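Local coordinates for 3-methylornithine synthase (Methanosarcina barkeri, PDB 3T7V), which catalyses the radical-based isomerisation of L-lysine to (3R)-3-methyl-D-ornithine in pyrrolysine biosynthesis, using a [4Fe-4S] cluster and S-adenosylmethionine, at residues A[12-20]-A[46-54]; A[271-279]-A[289-300]. All coordinates share one frame; numbering follows the deposited sequence.

Interaction 1 of 2, residues A[12-20]-A[46-54]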
ATOM      1  N   SER A  12      12.506  21.613 -14.806  1.00 52.50           N
ATOM      2  CA  SER A  12      11.333  21.906 -15.657  1.00 55.68           C
ATOM      3  C   SER A  12      10.292  20.755 -15.708  1.00 57.30           C
ATOM      4  O   SER A  12       9.097  21.011 -15.939  1.00 57.77           O
ATOM      5  CB  SER A  12      11.801  22.239 -17.063  1.00 64.37           C
ATOM      6  OG  SER A  12      12.352  21.084 -17.677  1.00 68.13           O
ATOM      7  N   LEU A  13      10.734  19.498 -15.540  1.00 45.68           N
ATOM      8  CA  LEU A  13       9.819  18.355 -15.654  1.00 40.10           C
ATOM      9  C   LEU A  13       8.705  18.441 -14.609  1.00 36.93           C
ATOM     10  O   LEU A  13       7.562  18.257 -14.960  1.00 36.96           O
ATOM     11  CB  LEU A  13      10.510  16.972 -15.548  1.00 32.87           C
ATOM     12  CG  LEU A  13       9.576  15.744 -15.531  1.00 34.85           C
ATOM     13  CD1 LEU A  13       8.626  15.697 -16.737  1.00 35.45           C
ATOM     14  CD2 LEU A  13      10.357  14.417 -15.420  1.00 41.11           C
ATOM     15  N   GLY A  14       9.039  18.793 -13.369  1.00 38.45           N
ATOM     16  CA  GLY A  14       7.976  18.968 -12.336  1.00 31.90           C
ATOM     17  C   GLY A  14       6.967  20.056 -12.698  1.00 35.57           C
ATOM     18  O   GLY A  14       5.750  19.887 -12.585  1.00 37.17           O
ATOM     19  N   ASP A  15       7.483  21.171 -13.197  1.00 36.33           N
ATOM     20  CA  ASP A  15       6.643  22.304 -13.684  1.00 40.78           C
ATOM     21  C   ASP A  15       5.682  21.906 -14.803  1.00 43.71           C
ATOM     22  O   ASP A  15       4.520  22.313 -14.820  1.00 46.19           O
ATOM     23  CB  ASP A  15       7.519  23.436 -14.220  1.00 43.25           C
ATOM     24  CG  ASP A  15       8.506  23.979 -13.169  1.00 69.41           C
ATOM     25  OD1 ASP A  15       8.232  23.875 -11.945  1.00 63.40           O
ATOM     26  OD2 ASP A  15       9.557  24.530 -13.578  1.00 85.82           O
ATOM     27  N   LYS A  16       6.249  21.164 -15.783  1.00 44.19           N
ATOM     28  CA  LYS A  16       5.468  20.674 -16.888  1.00 42.94           C
ATOM     29  C   LYS A  16       4.294  19.808 -16.344  1.00 35.73           C
ATOM     30  O   LYS A  16       3.140  19.975 -16.717  1.00 33.68           O
ATOM     31  CB  LYS A  16       6.381  19.875 -17.900  1.00 51.53           C
ATOM     32  CG  LYS A  16       7.469  20.699 -18.631  1.00 55.66           C
ATOM     33  CD  LYS A  16       8.522  19.812 -19.310  1.00 71.75           C
ATOM     34  CE  LYS A  16       7.950  18.962 -20.456  1.00 86.39           C
ATOM     35  NZ  LYS A  16       9.014  18.249 -21.242  1.00 95.93           N
ATOM     36  N   VAL A  17       4.588  18.890 -15.432  1.00 31.41           N
ATOM     37  CA  VAL A  17       3.532  18.061 -14.867  1.00 31.90           C
ATOM     38  C   VAL A  17       2.464  18.825 -14.092  1.00 28.22           C
ATOM     39  O   VAL A  17       1.253  18.547 -14.204  1.00 31.46           O
ATOM     40  CB  VAL A  17       4.185  16.941 -14.010  1.00 24.60           C
ATOM     41  CG1 VAL A  17       3.156  16.194 -13.184  1.00 23.34           C
ATOM     42  CG2 VAL A  17       4.912  16.014 -14.980  1.00 25.79           C
ATOM     43  N   ILE A  18       2.916  19.788 -13.305  1.00 30.57           N
ATOM     44  CA  ILE A  18       2.007  20.673 -12.558  1.00 32.97           C
ATOM     45  C   ILE A  18       1.021  21.341 -13.525  1.00 40.01           C
ATOM     46  O   ILE A  18      -0.181  21.432 -13.236  1.00 42.72           O
ATOM     47  CB  ILE A  18       2.789  21.693 -11.659  1.00 33.26           C
ATOM     48  CG1 ILE A  18       3.426  20.929 -10.492  1.00 30.23           C
ATOM     49  CG2 ILE A  18       1.879  22.830 -11.141  1.00 39.09           C
ATOM     50  CD1 ILE A  18       4.570  21.711  -9.854  1.00 33.22           C
ATOM     51  N   GLU A  19       1.529  21.727 -14.691  1.00 39.57           N
ATOM     52  CA  GLU A  19       0.704  22.394 -15.716  1.00 52.41           C
ATOM     53  C   GLU A  19      -0.204  21.498 -16.556  1.00 45.96           C
ATOM     54  O   GLU A  19      -1.000  22.031 -17.350  1.00 62.79           O
ATOM     55  CB  GLU A  19       1.607  23.195 -16.630  1.00 68.25           C
ATOM     56  CG  GLU A  19       2.330  24.328 -15.932  1.00 73.37           C
ATOM     57  CD  GLU A  19       1.412  25.497 -15.632  1.00 99.38           C
ATOM     58  OE1 GLU A  19       0.461  25.322 -14.833  1.00 89.95           O
ATOM     59  OE2 GLU A  19       1.649  26.587 -16.198  1.00111.74           O
ATOM     60  N   GLY A  20      -0.047  20.162 -16.424  1.00 43.41           N
ATOM     61  CA  GLY A  20      -0.927  19.173 -17.050  1.00 41.65           C
ATOM     62  C   GLY A  20      -0.229  18.240 -18.016  1.00 43.24           C
ATOM     63  O   GLY A  20      -0.885  17.431 -18.668  1.00 42.98           O
ATOM     64  N   ALA A  46      12.160  16.400  -9.163  1.00 21.55           N
ATOM     65  CA  ALA A  46      10.966  16.724  -9.926  1.00 21.31           C
ATOM     66  C   ALA A  46       9.693  16.233  -9.218  1.00 21.51           C
ATOM     67  O   ALA A  46       8.650  16.910  -9.163  1.00 22.29           O
ATOM     68  CB  ALA A  46      11.061  16.136 -11.369  1.00 23.28           C
ATOM     69  N   ALA A  47       9.757  14.976  -8.778  1.00 19.51           N
ATOM     70  CA  ALA A  47       8.579  14.442  -8.064  1.00 18.71           C
ATOM     71  C   ALA A  47       8.312  15.211  -6.758  1.00 18.87           C
ATOM     72  O   ALA A  47       7.143  15.415  -6.413  1.00 20.32           O
ATOM     73  CB  ALA A  47       8.817  12.955  -7.786  1.00 22.17           C
ATOM     74  N   ARG A  48       9.330  15.617  -6.015  1.00 20.32           N
ATOM     75  CA  ARG A  48       9.036  16.419  -4.818  1.00 20.56           C
ATOM     76  C   ARG A  48       8.411  17.781  -5.204  1.00 21.82           C
ATOM     77  O   ARG A  48       7.549  18.270  -4.481  1.00 23.27           O
ATOM     78  CB  ARG A  48      10.317  16.652  -4.030  1.00 20.84           C
ATOM     79  CG  ARG A  48      10.910  15.437  -3.350  1.00 22.34           C
ATOM     80  CD  ARG A  48      11.965  15.814  -2.296  1.00 23.54           C
ATOM     81  NE  ARG A  48      13.120  16.551  -2.891  1.00 25.54           N
ATOM     82  CZ  ARG A  48      14.205  15.982  -3.377  1.00 23.92           C
ATOM     83  NH1 ARG A  48      14.319  14.647  -3.440  1.00 27.97           N
ATOM     84  NH2 ARG A  48      15.178  16.778  -3.858  1.00 29.44           N
ATOM     85  N   LYS A  49       8.826  18.402  -6.320  1.00 22.08           N
ATOM     86  CA  LYS A  49       8.179  19.643  -6.720  1.00 23.96           C
ATOM     87  C   LYS A  49       6.677  19.477  -6.931  1.00 22.94           C
ATOM     88  O   LYS A  49       5.841  20.274  -6.507  1.00 22.84           O
ATOM     89  CB  LYS A  49       8.809  20.155  -8.024  1.00 26.41           C
ATOM     90  CG  LYS A  49       8.356  21.583  -8.397  1.00 37.91           C
ATOM     91  CD  LYS A  49       8.942  22.105  -9.712  1.00 46.22           C
ATOM     92  CE  LYS A  49      10.430  22.375  -9.599  1.00 62.01           C
ATOM     93  NZ  LYS A  49      11.044  22.611 -10.950  1.00 80.39           N
ATOM     94  N   VAL A  50       6.311  18.367  -7.578  1.00 20.26           N
ATOM     95  CA  VAL A  50       4.905  18.085  -7.885  1.00 19.06           C
ATOM     96  C   VAL A  50       4.187  17.803  -6.572  1.00 19.44           C
ATOM     97  O   VAL A  50       3.132  18.386  -6.308  1.00 20.42           O
ATOM     98  CB  VAL A  50       4.785  16.845  -8.864  1.00 17.83           C
ATOM     99  CG1 VAL A  50       3.320  16.535  -9.115  1.00 20.90           C
ATOM    100  CG2 VAL A  50       5.453  17.227 -10.179  1.00 21.47           C
ATOM    101  N   ARG A  51       4.773  16.932  -5.743  1.00 19.29           N
ATOM    102  CA  ARG A  51       4.108  16.607  -4.466  1.00 20.17           C
ATOM    103  C   ARG A  51       3.952  17.848  -3.561  1.00 21.92           C
ATOM    104  O   ARG A  51       2.900  18.049  -2.966  1.00 22.64           O
ATOM    105  CB  ARG A  51       4.972  15.635  -3.724  1.00 18.66           C
ATOM    106  CG  ARG A  51       4.320  14.926  -2.542  1.00 22.35           C
ATOM    107  CD  ARG A  51       4.742  15.467  -1.224  1.00 26.42           C
ATOM    108  NE  ARG A  51       6.082  16.031  -1.066  1.00 22.43           N
ATOM    109  CZ  ARG A  51       7.179  15.350  -0.740  1.00 22.34           C
ATOM    110  NH1 ARG A  51       7.129  14.061  -0.496  1.00 23.17           N
ATOM    111  NH2 ARG A  51       8.346  15.967  -0.608  1.00 25.52           N
ATOM    112  N   ASP A  52       4.965  18.724  -3.565  1.00 21.19           N
ATOM    113  CA  ASP A  52       4.908  19.902  -2.687  1.00 22.69           C
ATOM    114  C   ASP A  52       3.851  20.873  -3.200  1.00 22.38           C
ATOM    115  O   ASP A  52       3.197  21.561  -2.429  1.00 25.60           O
ATOM    116  CB  ASP A  52       6.283  20.601  -2.643  1.00 25.83           C
ATOM    117  CG  ASP A  52       7.380  19.792  -1.900  1.00 35.38           C
ATOM    118  OD1 ASP A  52       7.120  18.760  -1.215  1.00 31.81           O
ATOM    119  OD2 ASP A  52       8.574  20.214  -2.006  1.00 38.86           O
ATOM    120  N   HIS A  53       3.666  20.930  -4.517  1.00 21.84           N
ATOM    121  CA  HIS A  53       2.672  21.809  -5.097  1.00 23.53           C
ATOM    122  C   HIS A  53       1.299  21.476  -4.602  1.00 25.80           C
ATOM    123  O   HIS A  53       0.535  22.372  -4.234  1.00 28.25           O
ATOM    124  CB  HIS A  53       2.729  21.749  -6.601  1.00 24.40           C
ATOM    125  CG  HIS A  53       1.726  22.671  -7.265  1.00 25.41           C
ATOM    126  ND1 HIS A  53       1.972  24.012  -7.464  1.00 32.84           N
ATOM    127  CD2 HIS A  53       0.462  22.439  -7.743  1.00 26.82           C
ATOM    128  CE1 HIS A  53       0.910  24.574  -8.064  1.00 34.34           C
ATOM    129  NE2 HIS A  53      -0.012  23.635  -8.237  1.00 31.57           N
ATOM    130  N   TYR A  54       0.958  20.167  -4.592  1.00 23.80           N
ATOM    131  CA  TYR A  54      -0.398  19.751  -4.211  1.00 25.03           C
ATOM    132  C   TYR A  54      -0.571  19.418  -2.736  1.00 26.22           C
ATOM    133  O   TYR A  54      -1.706  19.470  -2.237  1.00 25.20           O
ATOM    134  CB  TYR A  54      -0.833  18.549  -5.049  1.00 23.90           C
ATOM    135  CG  TYR A  54      -1.069  18.929  -6.469  1.00 27.16           C
ATOM    136  CD1 TYR A  54      -2.129  19.748  -6.792  1.00 27.57           C
ATOM    137  CD2 TYR A  54      -0.230  18.494  -7.460  1.00 25.35           C
ATOM    138  CE1 TYR A  54      -2.331  20.094  -8.123  1.00 29.47           C
ATOM    139  CE2 TYR A  54      -0.415  18.872  -8.802  1.00 27.32           C
ATOM    140  CZ  TYR A  54      -1.475  19.686  -9.093  1.00 30.93           C
ATOM    141  OH  TYR A  54      -1.697  20.079 -10.392  1.00 34.04           O
TER
HETATM  142  O   HOH W   1      11.406  19.724 -11.885  1.00 52.13           O
HETATM  143  O   HOH W   2      -0.964  18.265 -12.305  1.00 37.17           O

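Interaction 2 of 2, residues A[271-279]-A[289-300]. With MD0 (5-amino-D-isoleucine), chain D.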
ATOM      1  N   LYS A 271      -1.903  14.253  -8.249  1.00 18.31           N
ATOM      2  CA  LYS A 271      -2.821  14.667  -7.177  1.00 20.76           C
ATOM      3  C   LYS A 271      -3.172  13.514  -6.254  1.00 20.08           C
ATOM      4  O   LYS A 271      -4.054  13.699  -5.382  1.00 23.63           O
ATOM      5  CB  LYS A 271      -4.107  15.197  -7.806  1.00 22.79           C
ATOM      6  CG  LYS A 271      -3.855  16.498  -8.594  1.00 26.44           C
ATOM      7  CD  LYS A 271      -5.120  17.003  -9.332  1.00 31.98           C
ATOM      8  CE  LYS A 271      -4.828  18.185 -10.247  1.00 37.97           C
ATOM      9  NZ  LYS A 271      -6.079  18.888 -10.671  1.00 58.06           N
ATOM     10  N   ARG A 272      -2.571  12.318  -6.472  1.00 18.29           N
ATOM     11  CA  ARG A 272      -3.086  11.109  -5.747  1.00 17.12           C
ATOM     12  C   ARG A 272      -2.229  10.809  -4.513  1.00 16.22           C
ATOM     13  O   ARG A 272      -1.194  11.400  -4.268  1.00 16.77           O
ATOM     14  CB  ARG A 272      -3.167   9.912  -6.709  1.00 18.71           C
ATOM     15  CG  ARG A 272      -4.076  10.234  -7.942  1.00 21.80           C
ATOM     16  CD  ARG A 272      -5.503  10.467  -7.468  1.00 28.70           C
ATOM     17  NE  ARG A 272      -6.461  10.507  -8.547  1.00 40.33           N
ATOM     18  CZ  ARG A 272      -7.782  10.467  -8.380  1.00 47.39           C
ATOM     19  NH1 ARG A 272      -8.306  10.395  -7.168  1.00 44.83           N
ATOM     20  NH2 ARG A 272      -8.572  10.500  -9.441  1.00 57.56           N
ATOM     21  N   LEU A 273      -2.714   9.903  -3.670  1.00 16.87           N
ATOM     22  CA  LEU A 273      -1.966   9.397  -2.558  1.00 14.97           C
ATOM     23  C   LEU A 273      -0.978   8.357  -3.033  1.00 13.54           C
ATOM     24  O   LEU A 273      -1.352   7.496  -3.868  1.00 14.53           O
ATOM     25  CB  LEU A 273      -2.933   8.731  -1.558  1.00 16.69           C
ATOM     26  CG  LEU A 273      -3.910   9.732  -0.906  1.00 18.92           C
ATOM     27  CD1 LEU A 273      -4.934   8.932  -0.102  1.00 21.96           C
ATOM     28  CD2 LEU A 273      -3.162  10.671  -0.039  1.00 28.13           C
ATOM     29  N   ILE A 274       0.263   8.404  -2.546  1.00 13.32           N
ATOM     30  CA  ILE A 274       1.295   7.412  -2.888  1.00 13.03           C
ATOM     31  C   ILE A 274       2.022   7.108  -1.617  1.00 13.77           C
ATOM     32  O   ILE A 274       2.579   8.043  -0.982  1.00 15.30           O
ATOM     33  CB  ILE A 274       2.321   7.950  -3.914  1.00 14.77           C
ATOM     34  CG1 ILE A 274       1.563   8.425  -5.148  1.00 16.41           C
ATOM     35  CG2 ILE A 274       3.407   6.899  -4.210  1.00 17.16           C
ATOM     36  CD1 ILE A 274       2.451   9.077  -6.268  1.00 17.99           C
ATOM     37  N   PRO A 275       2.038   5.841  -1.163  1.00 13.01           N
ATOM     38  CA  PRO A 275       2.591   5.483   0.147  1.00 14.65           C
ATOM     39  C   PRO A 275       4.050   5.370   0.223  1.00 15.43           C
ATOM     40  O   PRO A 275       4.731   4.905  -0.770  1.00 17.58           O
ATOM     41  CB  PRO A 275       1.909   4.162   0.471  1.00 15.67           C
ATOM     42  CG  PRO A 275       1.556   3.551  -0.788  1.00 18.48           C
ATOM     43  CD  PRO A 275       1.322   4.707  -1.772  1.00 14.51           C
ATOM     44  N   ALA A 276       4.593   5.738   1.383  1.00 14.46           N
ATOM     45  CA  ALA A 276       5.931   5.378   1.788  1.00 14.20           C
ATOM     46  C   ALA A 276       5.704   4.283   2.878  1.00 15.06           C
ATOM     47  O   ALA A 276       5.346   4.607   4.034  1.00 16.46           O
ATOM     48  CB  ALA A 276       6.618   6.611   2.365  1.00 17.14           C
ATOM     49  N   SER A 277       5.887   3.017   2.523  1.00 14.54           N
ATOM     50  CA  SER A 277       5.677   1.891   3.447  1.00 13.15           C
ATOM     51  C   SER A 277       6.876   1.610   4.338  1.00 15.05           C
ATOM     52  O   SER A 277       8.001   1.479   3.845  1.00 20.12           O
ATOM     53  CB  SER A 277       5.362   0.603   2.650  1.00 16.20           C
ATOM     54  OG  SER A 277       5.265  -0.513   3.558  1.00 15.33           O
ATOM     55  N   LEU A 278       6.638   1.481   5.640  1.00 13.52           N
ATOM     56  CA  LEU A 278       7.725   1.107   6.583  1.00 14.80           C
ATOM     57  C   LEU A 278       8.064  -0.402   6.448  1.00 15.88           C
ATOM     58  O   LEU A 278       9.058  -0.865   6.981  1.00 17.70           O
ATOM     59  CB  LEU A 278       7.239   1.318   7.997  1.00 16.47           C
ATOM     60  CG  LEU A 278       6.882   2.740   8.450  1.00 17.97           C
ATOM     61  CD1 LEU A 278       6.738   2.829   9.972  1.00 20.71           C
ATOM     62  CD2 LEU A 278       7.846   3.782   7.972  1.00 18.58           C
ATOM     63  N   ASP A 279       7.195  -1.166   5.755  1.00 15.86           N
ATOM     64  CA  ASP A 279       7.358  -2.622   5.742  1.00 15.19           C
ATOM     65  C   ASP A 279       8.593  -3.097   4.930  1.00 15.92           C
ATOM     66  O   ASP A 279       9.054  -4.236   5.106  1.00 16.47           O
ATOM     67  CB  ASP A 279       6.084  -3.224   5.088  1.00 16.97           C
ATOM     68  CG  ASP A 279       5.743  -4.623   5.548  1.00 18.54           C
ATOM     69  OD1 ASP A 279       6.173  -5.106   6.619  1.00 17.01           O
ATOM     70  OD2 ASP A 279       4.884  -5.214   4.817  1.00 21.41           O
ATOM     71  N   ARG A 289      11.643   7.282   0.531  1.00 17.42           N
ATOM     72  CA  ARG A 289      10.354   7.176  -0.265  1.00 16.85           C
ATOM     73  C   ARG A 289       9.612   8.482  -0.253  1.00 17.03           C
ATOM     74  O   ARG A 289       9.090   8.917  -1.313  1.00 16.96           O
ATOM     75  CB  ARG A 289       9.479   6.037   0.301  1.00 17.79           C
ATOM     76  CG  ARG A 289      10.071   4.644  -0.025  1.00 18.69           C
ATOM     77  CD  ARG A 289       9.682   3.553   0.984  1.00 20.17           C
ATOM     78  NE  ARG A 289      10.149   2.268   0.431  1.00 20.21           N
ATOM     79  CZ  ARG A 289      11.428   1.817   0.462  1.00 21.78           C
ATOM     80  NH1 ARG A 289      12.419   2.546   1.016  1.00 22.73           N
ATOM     81  NH2 ARG A 289      11.720   0.653  -0.130  1.00 26.01           N
ATOM     82  N   LEU A 290       9.525   9.171   0.890  1.00 16.76           N
ATOM     83  CA  LEU A 290       8.986  10.546   0.882  1.00 17.90           C
ATOM     84  C   LEU A 290       9.793  11.499  -0.005  1.00 19.54           C
ATOM     85  O   LEU A 290       9.191  12.305  -0.784  1.00 22.01           O
ATOM     86  CB  LEU A 290       8.911  11.164   2.300  1.00 18.97           C
ATOM     87  CG  LEU A 290       7.930  10.384   3.233  1.00 17.59           C
ATOM     88  CD1 LEU A 290       8.211  10.816   4.687  1.00 20.96           C
ATOM     89  CD2 LEU A 290       6.451  10.676   2.839  1.00 18.97           C
ATOM     90  N   ASN A 291      11.142  11.367   0.014  1.00 17.85           N
ATOM     91  CA  ASN A 291      11.942  12.222  -0.871  1.00 20.16           C
ATOM     92  C   ASN A 291      11.882  11.819  -2.317  1.00 18.18           C
ATOM     93  O   ASN A 291      12.375  12.551  -3.162  1.00 22.77           O
ATOM     94  CB  ASN A 291      13.379  12.220  -0.363  1.00 23.56           C
ATOM     95  CG  ASN A 291      13.528  13.058   0.884  1.00 24.21           C
ATOM     96  OD1 ASN A 291      12.729  14.013   1.122  1.00 25.45           O
ATOM     97  ND2 ASN A 291      14.545  12.758   1.679  1.00 27.83           N
ATOM     98  N   ALA A 292      11.245  10.707  -2.646  1.00 17.51           N
ATOM     99  CA  ALA A 292      10.985  10.341  -4.063  1.00 17.05           C
ATOM    100  C   ALA A 292       9.543  10.760  -4.482  1.00 18.70           C
ATOM    101  O   ALA A 292       9.181  10.585  -5.654  1.00 20.08           O
ATOM    102  CB  ALA A 292      11.111   8.830  -4.253  1.00 18.21           C
ATOM    103  N   GLY A 293       8.760  11.336  -3.563  1.00 17.86           N
ATOM    104  CA  GLY A 293       7.421  11.843  -3.944  1.00 19.50           C
ATOM    105  C   GLY A 293       6.234  11.230  -3.235  1.00 16.15           C
ATOM    106  O   GLY A 293       5.120  11.582  -3.520  1.00 17.98           O
ATOM    107  N   ALA A 294       6.473  10.341  -2.298  1.00 14.72           N
ATOM    108  CA  ALA A 294       5.331   9.789  -1.550  1.00 14.44           C
ATOM    109  C   ALA A 294       4.738  10.856  -0.605  1.00 15.12           C
ATOM    110  O   ALA A 294       5.390  11.823  -0.227  1.00 16.44           O
ATOM    111  CB  ALA A 294       5.770   8.577  -0.724  1.00 16.10           C
ATOM    112  N   ASN A 295       3.481  10.638  -0.205  1.00 14.86           N
ATOM    113  CA  ASN A 295       2.794  11.622   0.698  1.00 14.44           C
ATOM    114  C   ASN A 295       2.014  10.997   1.865  1.00 13.96           C
ATOM    115  O   ASN A 295       1.328  11.688   2.551  1.00 15.66           O
ATOM    116  CB  ASN A 295       1.960  12.635  -0.120  1.00 16.66           C
ATOM    117  CG  ASN A 295       0.761  11.983  -0.821  1.00 17.76           C
ATOM    118  OD1 ASN A 295       0.686  10.824  -0.972  1.00 17.48           O
ATOM    119  ND2 ASN A 295      -0.127  12.765  -1.307  1.00 24.46           N
ATOM    120  N   ILE A 296       2.032   9.673   1.970  1.00 13.97           N
ATOM    121  CA  ILE A 296       1.358   8.981   3.081  1.00 13.60           C
ATOM    122  C   ILE A 296       2.277   7.895   3.592  1.00 14.46           C
ATOM    123  O   ILE A 296       2.857   7.130   2.806  1.00 17.82           O
ATOM    124  CB  ILE A 296      -0.072   8.463   2.666  1.00 13.92           C
ATOM    125  CG1 ILE A 296      -0.725   7.660   3.806  1.00 15.41           C
ATOM    126  CG2 ILE A 296      -0.039   7.602   1.380  1.00 17.41           C
ATOM    127  CD1 ILE A 296      -2.241   7.512   3.515  1.00 18.45           C
ATOM    128  N   VAL A 297       2.388   7.758   4.879  1.00 12.46           N
ATOM    129  CA  VAL A 297       3.290   6.768   5.484  1.00 12.37           C
ATOM    130  C   VAL A 297       2.363   5.607   5.969  1.00 12.57           C
ATOM    131  O   VAL A 297       1.320   5.866   6.569  1.00 13.68           O
ATOM    132  CB  VAL A 297       4.074   7.301   6.669  1.00 14.42           C
ATOM    133  CG1 VAL A 297       5.002   6.243   7.267  1.00 14.73           C
ATOM    134  CG2 VAL A 297       4.931   8.509   6.261  1.00 16.09           C
ATOM    135  N   THR A 298       2.727   4.380   5.532  1.00 12.40           N
ATOM    136  CA  THR A 298       1.902   3.224   5.839  1.00 12.93           C
ATOM    137  C   THR A 298       2.756   2.154   6.512  1.00 12.75           C
ATOM    138  O   THR A 298       3.979   2.264   6.617  1.00 13.17           O
ATOM    139  CB  THR A 298       1.269   2.635   4.555  1.00 12.83           C
ATOM    140  OG1 THR A 298       2.284   2.001   3.743  1.00 15.46           O
ATOM    141  CG2 THR A 298       0.501   3.714   3.736  1.00 13.94           C
ATOM    142  N   SER A 299       2.046   1.145   7.006  1.00 12.93           N
ATOM    143  CA  SER A 299       2.701   0.034   7.724  1.00 13.30           C
ATOM    144  C   SER A 299       3.249   0.511   9.075  1.00 13.61           C
ATOM    145  O   SER A 299       4.214  -0.032   9.627  1.00 14.48           O
ATOM    146  CB  SER A 299       3.776  -0.711   6.930  1.00 15.47           C
ATOM    147  OG  SER A 299       3.677  -2.155   7.255  1.00 16.12           O
ATOM    148  N   ILE A 300       2.597   1.554   9.616  1.00 13.00           N
ATOM    149  CA  ILE A 300       2.873   2.020  10.981  1.00 13.55           C
ATOM    150  C   ILE A 300       2.083   1.076  11.880  1.00 15.40           C
ATOM    151  O   ILE A 300       0.905   0.851  11.678  1.00 16.15           O
ATOM    152  CB  ILE A 300       2.379   3.466  11.171  1.00 13.34           C
ATOM    153  CG1 ILE A 300       2.993   4.376  10.079  1.00 14.84           C
ATOM    154  CG2 ILE A 300       2.740   3.892  12.591  1.00 14.99           C
ATOM    155  CD1 ILE A 300       2.467   5.810  10.194  1.00 15.67           C
TER
HETATM  156  C   MD0 D 993       1.810  -1.608   3.932  1.00 18.66           C
HETATM  157  N   MD0 D 993       2.277  -3.550   5.311  1.00 18.47           N
HETATM  158  O   MD0 D 993       1.136  -0.564   3.811  1.00 18.89           O
HETATM  159  CA  MD0 D 993       1.225  -2.771   4.666  1.00 15.61           C
HETATM  160  CB  MD0 D 993       0.409  -3.675   3.693  1.00 15.20           C
HETATM  161  CD  MD0 D 993      -1.957  -3.719   2.648  1.00 16.16           C
HETATM  162  NE  MD0 D 993      -3.065  -2.863   2.243  1.00 17.91           N
HETATM  163  CG  MD0 D 993      -0.818  -2.859   3.189  1.00 15.00           C
HETATM  164  CG2 MD0 D 993       1.221  -4.197   2.480  1.00 17.28           C
HETATM  165  OXT MD0 D 993       2.951  -1.732   3.471  1.00 20.00           O

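Interaction 1 of 2, residues A[12-20]-A[46-54]
Ile18 lays its CG2 methyl over one face of the His53 imidazole. The methyl sits 3.5 Å from the ring centroid and only 9° off the ring normal, a CH-pi contact. Ile18 CG1 lies anti to the carbonyl carbon (chi1 -71°), and the chain then runs on until CD1 rests 3.7 Å from His53 CB. One residue thus covers both the ring and the root of the histidine side chain. His53 CD2 in turn lies over the centre of one face of the Tyr54 ring, while Tyr54 CE1 sits at the edge of the imidazole.

Deeper in, Val17 CG1 meets Val50 CG2 at 3.9 Å, the two side chains crossing at about a right angle. Gly14 lets the helices come close: its CA lies 3.8 Å from Ala46 O, and a CB there would press on Ala46 O and Lys49 CB. Toward solvent, Lys49 bends at chi3 and brings NZ to 3.2 Å from Asp15 OD1, a salt bridge with a weak hydrogen bond. A water accepts from both Lys49 NZ and Gly14 N. A second water links Val17 O to Tyr54 OH.

The axes of segments 13-18 and 46-54 approach to 8.2 Å and cross at -38°. Leu267 of helix 258-268 packs on both Leu13 and Val50, so a third helix backs the pair at the periphery of the barrel.

Interaction 2 of 2, residues A[271-279]-A[289-300]
Ala276 turns its methyl from the strand tightly against the end of the helix and the loop after it. Its CB lies 3.6 Å from Arg289 CB and also meets Ala294 CB and Leu290. Its N-H bonds Ile296 O at 2.6 Å, nearly in line with the carbonyl. Two more backbone bonds continue the parallel pairing.

The pairing is looser where the strands begin. Ile274 O takes a firm bond from Asn295 N but a weak one from Ile296 N. Asn295 CG stands between backbone N and carbonyl carbon (chi1 67°), which lets OD1 accept from Ile274 N at 2.9 Å, while ND2 bonds O of partly exposed Arg272 weakly. A leucine in place of Asn295 would probably leave Ile274 N without its acceptor and this end less firmly held.

At the other end the strands hold the bound 5-amino-D-isoleucine (MD0). Ser277 OG donates to OXT of MD0 at 2.6 Å and accepts from Asp279 N as an N-cap. Thr298 OG1 donates to O of MD0, and Ser299 OG accepts from the ligand amine. This is a right-handed beta-alpha-beta unit of the radical SAM barrel, with the product-bound active site at the strand C-termini.

How the interactions relate
From the N terminus, residues 12-20 lead through 25 mostly helical residues to 46-54, where interaction 1 closes its loop. The chain then passes through most of the barrel before interaction 2 opens at 271-279. That second loop is short: nine helical residues lie between 271-279 and 289-300. The two contacts follow in series and neither nest nor cross. The centres of interactions 1 and 2 lie about 17 Å apart, yet the two touch. Arg51 NH1 probably hydrogen-bonds Leu290 O at 2.7 Å and Ala294 O at 2.8 Å, and Ala47 packs on Ala292. Helix 37-55 therefore ties the peripheral N-terminal helix to a beta-alpha-beta unit that reaches the active site.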